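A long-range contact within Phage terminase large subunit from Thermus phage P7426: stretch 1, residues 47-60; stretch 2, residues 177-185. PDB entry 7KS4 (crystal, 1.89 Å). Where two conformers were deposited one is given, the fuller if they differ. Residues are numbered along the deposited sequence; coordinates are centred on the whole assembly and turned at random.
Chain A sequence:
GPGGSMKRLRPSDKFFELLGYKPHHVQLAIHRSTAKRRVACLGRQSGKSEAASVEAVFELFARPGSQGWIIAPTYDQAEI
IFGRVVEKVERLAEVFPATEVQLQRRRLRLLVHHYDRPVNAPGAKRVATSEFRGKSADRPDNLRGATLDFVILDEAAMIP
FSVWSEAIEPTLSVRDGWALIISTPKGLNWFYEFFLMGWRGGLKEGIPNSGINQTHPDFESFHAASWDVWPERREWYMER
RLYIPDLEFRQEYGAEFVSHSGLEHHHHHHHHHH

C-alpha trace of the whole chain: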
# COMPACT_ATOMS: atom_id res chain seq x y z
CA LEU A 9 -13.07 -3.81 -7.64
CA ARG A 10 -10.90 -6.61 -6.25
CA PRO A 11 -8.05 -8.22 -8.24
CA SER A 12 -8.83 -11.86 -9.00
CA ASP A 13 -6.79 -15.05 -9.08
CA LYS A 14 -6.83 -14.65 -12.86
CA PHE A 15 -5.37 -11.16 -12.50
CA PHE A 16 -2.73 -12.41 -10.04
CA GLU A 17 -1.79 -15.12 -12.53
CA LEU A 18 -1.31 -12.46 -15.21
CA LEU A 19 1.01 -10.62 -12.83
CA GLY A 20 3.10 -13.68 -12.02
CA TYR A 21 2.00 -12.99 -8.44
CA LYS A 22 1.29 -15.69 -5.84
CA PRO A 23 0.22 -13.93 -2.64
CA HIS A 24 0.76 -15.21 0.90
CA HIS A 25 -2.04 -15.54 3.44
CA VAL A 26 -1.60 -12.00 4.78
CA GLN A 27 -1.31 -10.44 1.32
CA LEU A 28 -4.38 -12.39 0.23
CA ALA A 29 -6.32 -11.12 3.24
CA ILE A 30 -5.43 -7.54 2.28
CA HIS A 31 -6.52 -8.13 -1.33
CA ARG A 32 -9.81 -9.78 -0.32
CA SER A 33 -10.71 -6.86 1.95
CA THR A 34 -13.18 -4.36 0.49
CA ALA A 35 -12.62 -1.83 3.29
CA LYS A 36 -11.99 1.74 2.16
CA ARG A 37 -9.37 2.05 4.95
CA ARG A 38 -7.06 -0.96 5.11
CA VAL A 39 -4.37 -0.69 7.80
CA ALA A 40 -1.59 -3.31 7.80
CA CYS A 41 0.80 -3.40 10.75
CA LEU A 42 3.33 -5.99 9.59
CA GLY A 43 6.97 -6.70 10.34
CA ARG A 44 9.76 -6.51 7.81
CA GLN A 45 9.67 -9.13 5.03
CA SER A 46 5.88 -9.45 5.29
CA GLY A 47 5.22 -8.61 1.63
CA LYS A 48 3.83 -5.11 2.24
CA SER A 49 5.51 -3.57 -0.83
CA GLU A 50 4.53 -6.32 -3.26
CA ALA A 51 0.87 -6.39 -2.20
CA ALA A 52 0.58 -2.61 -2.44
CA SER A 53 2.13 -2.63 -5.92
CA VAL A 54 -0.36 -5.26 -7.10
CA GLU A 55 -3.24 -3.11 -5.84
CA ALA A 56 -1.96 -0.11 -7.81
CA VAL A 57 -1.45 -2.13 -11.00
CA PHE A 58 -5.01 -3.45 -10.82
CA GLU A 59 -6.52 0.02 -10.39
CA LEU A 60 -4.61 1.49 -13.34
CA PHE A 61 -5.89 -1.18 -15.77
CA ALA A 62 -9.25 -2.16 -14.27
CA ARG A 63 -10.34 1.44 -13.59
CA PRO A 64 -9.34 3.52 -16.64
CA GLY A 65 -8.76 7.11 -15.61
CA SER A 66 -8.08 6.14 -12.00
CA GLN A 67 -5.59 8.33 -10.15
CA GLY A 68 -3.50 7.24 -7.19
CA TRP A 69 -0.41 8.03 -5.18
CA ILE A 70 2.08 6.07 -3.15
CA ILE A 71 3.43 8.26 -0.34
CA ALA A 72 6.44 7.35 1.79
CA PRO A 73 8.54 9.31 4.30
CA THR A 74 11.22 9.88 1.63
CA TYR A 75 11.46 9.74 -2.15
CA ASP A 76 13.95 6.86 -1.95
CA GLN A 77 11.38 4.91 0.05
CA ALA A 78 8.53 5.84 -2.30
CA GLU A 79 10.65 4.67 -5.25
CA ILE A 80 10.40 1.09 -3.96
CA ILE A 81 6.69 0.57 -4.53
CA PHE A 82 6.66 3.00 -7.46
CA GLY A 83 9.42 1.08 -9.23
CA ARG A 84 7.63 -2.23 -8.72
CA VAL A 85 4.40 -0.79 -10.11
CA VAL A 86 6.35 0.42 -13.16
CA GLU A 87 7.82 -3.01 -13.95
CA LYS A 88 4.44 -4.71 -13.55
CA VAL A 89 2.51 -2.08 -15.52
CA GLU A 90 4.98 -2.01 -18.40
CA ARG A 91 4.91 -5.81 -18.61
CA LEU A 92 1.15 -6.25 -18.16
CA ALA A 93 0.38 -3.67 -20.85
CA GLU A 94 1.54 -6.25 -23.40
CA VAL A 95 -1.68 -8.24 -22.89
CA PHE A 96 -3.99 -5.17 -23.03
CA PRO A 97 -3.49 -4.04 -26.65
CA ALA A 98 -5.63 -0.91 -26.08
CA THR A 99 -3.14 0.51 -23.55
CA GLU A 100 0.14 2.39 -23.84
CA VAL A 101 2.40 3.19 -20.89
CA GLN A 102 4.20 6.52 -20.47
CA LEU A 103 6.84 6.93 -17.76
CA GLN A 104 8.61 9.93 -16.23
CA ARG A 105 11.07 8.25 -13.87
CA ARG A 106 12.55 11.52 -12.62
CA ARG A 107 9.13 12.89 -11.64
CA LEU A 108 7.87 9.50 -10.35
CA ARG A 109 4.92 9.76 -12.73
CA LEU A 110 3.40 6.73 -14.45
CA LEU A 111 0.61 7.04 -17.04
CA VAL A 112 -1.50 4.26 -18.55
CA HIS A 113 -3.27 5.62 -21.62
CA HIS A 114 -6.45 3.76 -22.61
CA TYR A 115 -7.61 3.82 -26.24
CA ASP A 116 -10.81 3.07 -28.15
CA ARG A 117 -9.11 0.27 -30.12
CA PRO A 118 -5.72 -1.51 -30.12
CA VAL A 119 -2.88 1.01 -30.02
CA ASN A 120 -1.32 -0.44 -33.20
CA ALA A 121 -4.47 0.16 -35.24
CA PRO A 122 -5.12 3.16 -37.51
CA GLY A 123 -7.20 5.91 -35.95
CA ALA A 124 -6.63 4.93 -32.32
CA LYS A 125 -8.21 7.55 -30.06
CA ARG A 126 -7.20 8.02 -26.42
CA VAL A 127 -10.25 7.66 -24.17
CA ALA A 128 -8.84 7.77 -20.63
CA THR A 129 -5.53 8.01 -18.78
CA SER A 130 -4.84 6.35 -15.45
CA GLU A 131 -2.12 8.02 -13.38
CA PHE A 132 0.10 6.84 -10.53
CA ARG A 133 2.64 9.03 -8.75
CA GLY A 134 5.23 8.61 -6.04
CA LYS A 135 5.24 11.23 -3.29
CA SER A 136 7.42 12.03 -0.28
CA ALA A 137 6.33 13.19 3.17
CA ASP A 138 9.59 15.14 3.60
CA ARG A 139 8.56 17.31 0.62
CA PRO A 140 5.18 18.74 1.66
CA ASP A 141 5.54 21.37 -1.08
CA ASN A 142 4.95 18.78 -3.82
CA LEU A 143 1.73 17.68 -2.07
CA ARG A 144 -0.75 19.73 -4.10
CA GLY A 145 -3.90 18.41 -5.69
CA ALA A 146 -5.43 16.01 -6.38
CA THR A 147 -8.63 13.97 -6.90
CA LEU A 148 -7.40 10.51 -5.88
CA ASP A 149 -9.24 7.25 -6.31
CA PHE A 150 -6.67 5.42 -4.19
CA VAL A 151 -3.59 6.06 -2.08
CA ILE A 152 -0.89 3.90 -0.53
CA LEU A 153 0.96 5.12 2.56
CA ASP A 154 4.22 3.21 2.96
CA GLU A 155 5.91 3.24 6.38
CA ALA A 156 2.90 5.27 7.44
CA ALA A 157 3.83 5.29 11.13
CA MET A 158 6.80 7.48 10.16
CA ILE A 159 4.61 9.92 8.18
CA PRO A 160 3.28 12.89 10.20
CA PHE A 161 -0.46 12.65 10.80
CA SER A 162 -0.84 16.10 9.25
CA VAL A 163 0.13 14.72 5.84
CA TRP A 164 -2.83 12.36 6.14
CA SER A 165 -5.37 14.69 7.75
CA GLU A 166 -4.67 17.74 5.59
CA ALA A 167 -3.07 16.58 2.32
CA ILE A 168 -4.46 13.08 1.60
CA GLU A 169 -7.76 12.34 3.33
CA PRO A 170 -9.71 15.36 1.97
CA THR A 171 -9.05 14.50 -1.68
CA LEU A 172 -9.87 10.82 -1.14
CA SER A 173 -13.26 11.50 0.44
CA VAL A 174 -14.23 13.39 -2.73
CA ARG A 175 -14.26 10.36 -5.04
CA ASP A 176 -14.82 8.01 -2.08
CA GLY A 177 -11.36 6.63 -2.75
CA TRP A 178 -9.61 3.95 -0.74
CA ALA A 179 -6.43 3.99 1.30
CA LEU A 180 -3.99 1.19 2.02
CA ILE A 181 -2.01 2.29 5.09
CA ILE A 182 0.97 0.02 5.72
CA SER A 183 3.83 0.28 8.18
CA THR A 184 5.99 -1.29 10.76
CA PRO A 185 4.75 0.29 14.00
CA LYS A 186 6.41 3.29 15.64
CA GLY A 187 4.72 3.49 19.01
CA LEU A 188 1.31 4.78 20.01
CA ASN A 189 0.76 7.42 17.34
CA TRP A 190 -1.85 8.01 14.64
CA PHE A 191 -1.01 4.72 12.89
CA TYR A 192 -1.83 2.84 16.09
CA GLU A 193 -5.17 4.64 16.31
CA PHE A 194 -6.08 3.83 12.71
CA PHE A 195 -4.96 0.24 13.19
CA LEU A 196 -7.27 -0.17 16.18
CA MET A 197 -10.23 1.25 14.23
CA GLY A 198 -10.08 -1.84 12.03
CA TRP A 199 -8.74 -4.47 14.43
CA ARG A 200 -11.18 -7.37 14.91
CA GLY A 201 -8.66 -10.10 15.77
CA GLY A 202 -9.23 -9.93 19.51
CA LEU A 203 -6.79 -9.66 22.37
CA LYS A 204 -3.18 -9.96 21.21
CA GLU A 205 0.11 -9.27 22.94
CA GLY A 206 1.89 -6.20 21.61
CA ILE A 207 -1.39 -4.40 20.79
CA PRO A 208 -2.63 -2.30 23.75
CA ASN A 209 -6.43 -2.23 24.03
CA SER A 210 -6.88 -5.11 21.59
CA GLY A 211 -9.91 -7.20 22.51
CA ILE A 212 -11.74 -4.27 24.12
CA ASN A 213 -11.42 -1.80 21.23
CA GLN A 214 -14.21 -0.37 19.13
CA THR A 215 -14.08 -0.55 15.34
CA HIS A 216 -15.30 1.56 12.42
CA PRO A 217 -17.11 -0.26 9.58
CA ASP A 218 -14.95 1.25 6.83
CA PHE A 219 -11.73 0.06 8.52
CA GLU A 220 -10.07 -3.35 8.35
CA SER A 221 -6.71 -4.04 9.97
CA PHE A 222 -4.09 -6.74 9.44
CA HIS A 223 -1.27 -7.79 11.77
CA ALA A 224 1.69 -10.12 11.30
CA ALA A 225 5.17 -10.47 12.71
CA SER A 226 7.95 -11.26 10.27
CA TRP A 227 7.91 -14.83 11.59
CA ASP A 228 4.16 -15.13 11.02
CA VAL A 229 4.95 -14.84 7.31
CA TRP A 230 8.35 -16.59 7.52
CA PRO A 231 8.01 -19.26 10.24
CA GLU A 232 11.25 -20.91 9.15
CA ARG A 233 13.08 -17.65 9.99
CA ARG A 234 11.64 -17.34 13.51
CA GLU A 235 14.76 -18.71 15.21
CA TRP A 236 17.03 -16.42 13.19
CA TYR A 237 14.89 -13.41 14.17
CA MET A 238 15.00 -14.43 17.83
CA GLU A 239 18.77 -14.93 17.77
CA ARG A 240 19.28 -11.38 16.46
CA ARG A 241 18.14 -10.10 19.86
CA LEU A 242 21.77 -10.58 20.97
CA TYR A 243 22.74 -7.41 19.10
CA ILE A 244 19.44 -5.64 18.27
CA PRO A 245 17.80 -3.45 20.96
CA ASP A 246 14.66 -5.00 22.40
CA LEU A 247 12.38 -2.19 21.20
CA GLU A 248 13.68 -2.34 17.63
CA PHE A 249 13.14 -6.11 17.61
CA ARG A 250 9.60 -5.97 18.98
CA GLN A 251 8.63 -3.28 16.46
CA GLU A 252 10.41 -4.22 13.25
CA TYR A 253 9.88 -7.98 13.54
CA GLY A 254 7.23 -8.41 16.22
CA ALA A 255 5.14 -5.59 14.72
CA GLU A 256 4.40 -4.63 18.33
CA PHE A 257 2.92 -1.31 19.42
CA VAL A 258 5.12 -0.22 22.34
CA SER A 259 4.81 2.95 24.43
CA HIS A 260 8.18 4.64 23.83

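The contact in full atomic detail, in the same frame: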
# COMPACT_ATOMS: atom_id res chain seq x y z
N GLY A 47 5.82 -8.74 2.94
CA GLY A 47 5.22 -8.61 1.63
C GLY A 47 4.41 -7.35 1.42
O GLY A 47 3.64 -7.28 0.46
N LYS A 48 4.58 -6.36 2.31
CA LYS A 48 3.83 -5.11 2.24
C LYS A 48 3.99 -4.44 0.87
O LYS A 48 3.00 -4.05 0.23
CB LYS A 48 4.31 -4.19 3.36
CG LYS A 48 3.87 -4.63 4.79
CD LYS A 48 4.42 -3.76 5.96
CE LYS A 48 5.91 -3.52 5.95
NZ LYS A 48 6.67 -4.76 6.22
N SER A 49 5.23 -4.30 0.41
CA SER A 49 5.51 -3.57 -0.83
C SER A 49 4.88 -4.26 -2.03
O SER A 49 4.31 -3.61 -2.91
CB SER A 49 7.02 -3.45 -1.06
OG SER A 49 7.62 -2.44 -0.27
N GLU A 50 5.03 -5.58 -2.11
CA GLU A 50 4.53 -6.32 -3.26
C GLU A 50 3.01 -6.22 -3.34
O GLU A 50 2.45 -5.96 -4.41
CB GLU A 50 4.96 -7.78 -3.18
CG GLU A 50 4.86 -8.51 -4.51
CD GLU A 50 5.90 -8.04 -5.50
OE1 GLU A 50 6.80 -7.27 -5.10
OE2 GLU A 50 5.82 -8.44 -6.68
N ALA A 51 2.33 -6.43 -2.21
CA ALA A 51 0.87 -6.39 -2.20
C ALA A 51 0.36 -5.01 -2.58
O ALA A 51 -0.61 -4.89 -3.35
CB ALA A 51 0.36 -6.78 -0.82
N ALA A 52 1.00 -3.96 -2.07
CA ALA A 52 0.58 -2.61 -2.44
C ALA A 52 0.77 -2.37 -3.93
O ALA A 52 -0.07 -1.75 -4.58
CB ALA A 52 1.35 -1.58 -1.63
N SER A 53 1.89 -2.85 -4.49
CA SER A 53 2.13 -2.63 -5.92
C SER A 53 1.08 -3.33 -6.76
O SER A 53 0.60 -2.77 -7.76
CB SER A 53 3.54 -3.10 -6.29
OG SER A 53 3.62 -4.52 -6.39
N VAL A 54 0.68 -4.54 -6.36
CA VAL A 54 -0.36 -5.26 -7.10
C VAL A 54 -1.67 -4.48 -7.08
O VAL A 54 -2.38 -4.42 -8.09
CB VAL A 54 -0.54 -6.67 -6.52
CG1 VAL A 54 -1.75 -7.37 -7.16
CG2 VAL A 54 0.73 -7.48 -6.76
N GLU A 55 -2.02 -3.90 -5.93
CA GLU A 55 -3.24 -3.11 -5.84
C GLU A 55 -3.21 -1.94 -6.82
O GLU A 55 -4.20 -1.68 -7.51
CB GLU A 55 -3.43 -2.59 -4.41
CG GLU A 55 -3.74 -3.68 -3.38
CD GLU A 55 -5.21 -4.07 -3.36
OE1 GLU A 55 -6.06 -3.23 -3.72
OE2 GLU A 55 -5.51 -5.23 -2.99
N ALA A 56 -2.09 -1.24 -6.89
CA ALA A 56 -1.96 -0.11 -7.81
C ALA A 56 -2.07 -0.56 -9.26
O ALA A 56 -2.77 0.08 -10.06
CB ALA A 56 -0.64 0.61 -7.56
N VAL A 57 -1.38 -1.64 -9.63
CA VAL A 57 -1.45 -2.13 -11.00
C VAL A 57 -2.89 -2.41 -11.39
O VAL A 57 -3.35 -2.02 -12.47
CB VAL A 57 -0.58 -3.39 -11.18
CG1 VAL A 57 -0.74 -3.93 -12.60
CG2 VAL A 57 0.88 -3.10 -10.90
N PHE A 58 -3.62 -3.11 -10.52
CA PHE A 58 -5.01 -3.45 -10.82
C PHE A 58 -5.84 -2.20 -11.09
O PHE A 58 -6.57 -2.12 -12.08
CB PHE A 58 -5.60 -4.27 -9.68
CG PHE A 58 -7.01 -4.69 -9.92
CD1 PHE A 58 -7.31 -5.68 -10.84
CD2 PHE A 58 -8.05 -4.08 -9.23
CE1 PHE A 58 -8.61 -6.06 -11.07
CE2 PHE A 58 -9.36 -4.46 -9.45
CZ PHE A 58 -9.63 -5.46 -10.37
N GLU A 59 -5.74 -1.20 -10.21
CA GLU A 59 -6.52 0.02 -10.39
C GLU A 59 -6.24 0.67 -11.74
O GLU A 59 -7.17 1.10 -12.43
CB GLU A 59 -6.23 1.01 -9.26
CG GLU A 59 -6.79 0.60 -7.92
CD GLU A 59 -8.30 0.74 -7.83
OE1 GLU A 59 -8.86 1.63 -8.49
OE2 GLU A 59 -8.91 -0.05 -7.08
N LEU A 60 -4.96 0.75 -12.13
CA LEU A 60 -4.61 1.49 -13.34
C LEU A 60 -5.21 0.86 -14.59
O LEU A 60 -5.58 1.58 -15.52
CB LEU A 60 -3.09 1.61 -13.47
CG LEU A 60 -2.41 2.38 -12.33
CD1 LEU A 60 -0.89 2.29 -12.46
CD2 LEU A 60 -2.86 3.84 -12.29
N GLY A 177 -12.49 7.49 -2.46
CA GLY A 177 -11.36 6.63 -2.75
C GLY A 177 -10.91 5.84 -1.54
O GLY A 177 -11.29 6.12 -0.40
N TRP A 178 -10.08 4.84 -1.79
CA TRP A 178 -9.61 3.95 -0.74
C TRP A 178 -8.16 4.23 -0.41
O TRP A 178 -7.41 4.82 -1.19
CB TRP A 178 -9.81 2.48 -1.11
CG TRP A 178 -9.14 1.95 -2.38
CD1 TRP A 178 -9.76 1.69 -3.57
CD2 TRP A 178 -7.77 1.58 -2.55
NE1 TRP A 178 -8.86 1.18 -4.47
CE2 TRP A 178 -7.63 1.10 -3.87
CE3 TRP A 178 -6.64 1.60 -1.72
CZ2 TRP A 178 -6.41 0.67 -4.38
CZ3 TRP A 178 -5.43 1.17 -2.23
CH2 TRP A 178 -5.33 0.70 -3.55
N ALA A 179 -7.78 3.81 0.79
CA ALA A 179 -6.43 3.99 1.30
C ALA A 179 -5.95 2.65 1.81
O ALA A 179 -6.69 1.95 2.51
CB ALA A 179 -6.38 5.02 2.42
N LEU A 180 -4.72 2.30 1.45
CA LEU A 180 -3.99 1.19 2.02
C LEU A 180 -2.83 1.77 2.83
O LEU A 180 -1.90 2.34 2.26
CB LEU A 180 -3.50 0.24 0.93
CG LEU A 180 -2.64 -0.93 1.37
CD1 LEU A 180 -3.36 -1.82 2.38
CD2 LEU A 180 -2.24 -1.73 0.13
N ILE A 181 -2.90 1.63 4.15
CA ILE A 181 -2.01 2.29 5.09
C ILE A 181 -1.17 1.19 5.73
O ILE A 181 -1.68 0.41 6.54
CB ILE A 181 -2.80 3.09 6.14
CG1 ILE A 181 -3.71 4.09 5.42
CG2 ILE A 181 -1.87 3.79 7.12
CD1 ILE A 181 -4.72 4.77 6.33
N ILE A 182 0.11 1.15 5.39
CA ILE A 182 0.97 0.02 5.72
C ILE A 182 2.22 0.54 6.42
O ILE A 182 2.78 1.57 6.03
CB ILE A 182 1.34 -0.80 4.47
CG1 ILE A 182 2.11 0.05 3.46
CG2 ILE A 182 0.08 -1.35 3.83
CD1 ILE A 182 2.47 -0.68 2.17
N SER A 183 2.65 -0.17 7.46
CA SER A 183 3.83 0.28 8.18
C SER A 183 4.30 -0.79 9.16
O SER A 183 3.51 -1.61 9.63
CB SER A 183 3.56 1.58 8.96
OG SER A 183 4.76 2.19 9.40
N THR A 184 5.59 -0.76 9.47
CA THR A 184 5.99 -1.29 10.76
C THR A 184 5.65 -0.26 11.82
O THR A 184 5.70 0.94 11.55
CB THR A 184 7.48 -1.60 10.79
OG1 THR A 184 8.21 -0.38 10.61
CG2 THR A 184 7.85 -2.58 9.68
N PRO A 185 5.26 -0.68 13.02
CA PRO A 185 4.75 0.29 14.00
C PRO A 185 5.85 1.14 14.61
O PRO A 185 7.01 0.73 14.70
CB PRO A 185 4.08 -0.59 15.06
CG PRO A 185 4.79 -1.90 14.96
CD PRO A 185 5.14 -2.06 13.50

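How do the two stretches lie against each other? Helix 48-60 packs nearly antiparallel to strand 178-183, at 165° and 9.9 Å between axes. Lys48, Ala52, Glu55 and Glu59 point toward the strand, a spacing of three or four residues that keeps to one side of the helix. Alternate strand residues, Trp178, Leu180 and Ile182, point back.

What fills the apolar middle? Ala52 does, together with Leu180 and Ile182: its CB lies 4.0 Å from Leu180 CD2 and 4.1 Å from Ile182 CD1. Ile182 CD1 also reaches the helix backbone, 3.9 Å from Lys48 O.

Where is the polar link? It lies at the Trp178 end, where Trp178 NE1 donates a hydrogen bond to Glu59 OE2 at 2.9 Å, with an N-H...acceptor angle of 158°. The carboxylate oxygen sits at the ring edge, near its plane, where the indole N-H points.

What do the other long side chains contribute? Mostly their carbon atoms. Glu55 CB packs 3.9 Å from Trp178 CH2, while its carboxylate oxygens are hydrogen-bonded elsewhere in the structure. Lys48 CD passes 4.3 Å from Ser183 N, and Lys48 NZ, also bonded elsewhere, comes 4.3 Å from Thr184 CG2.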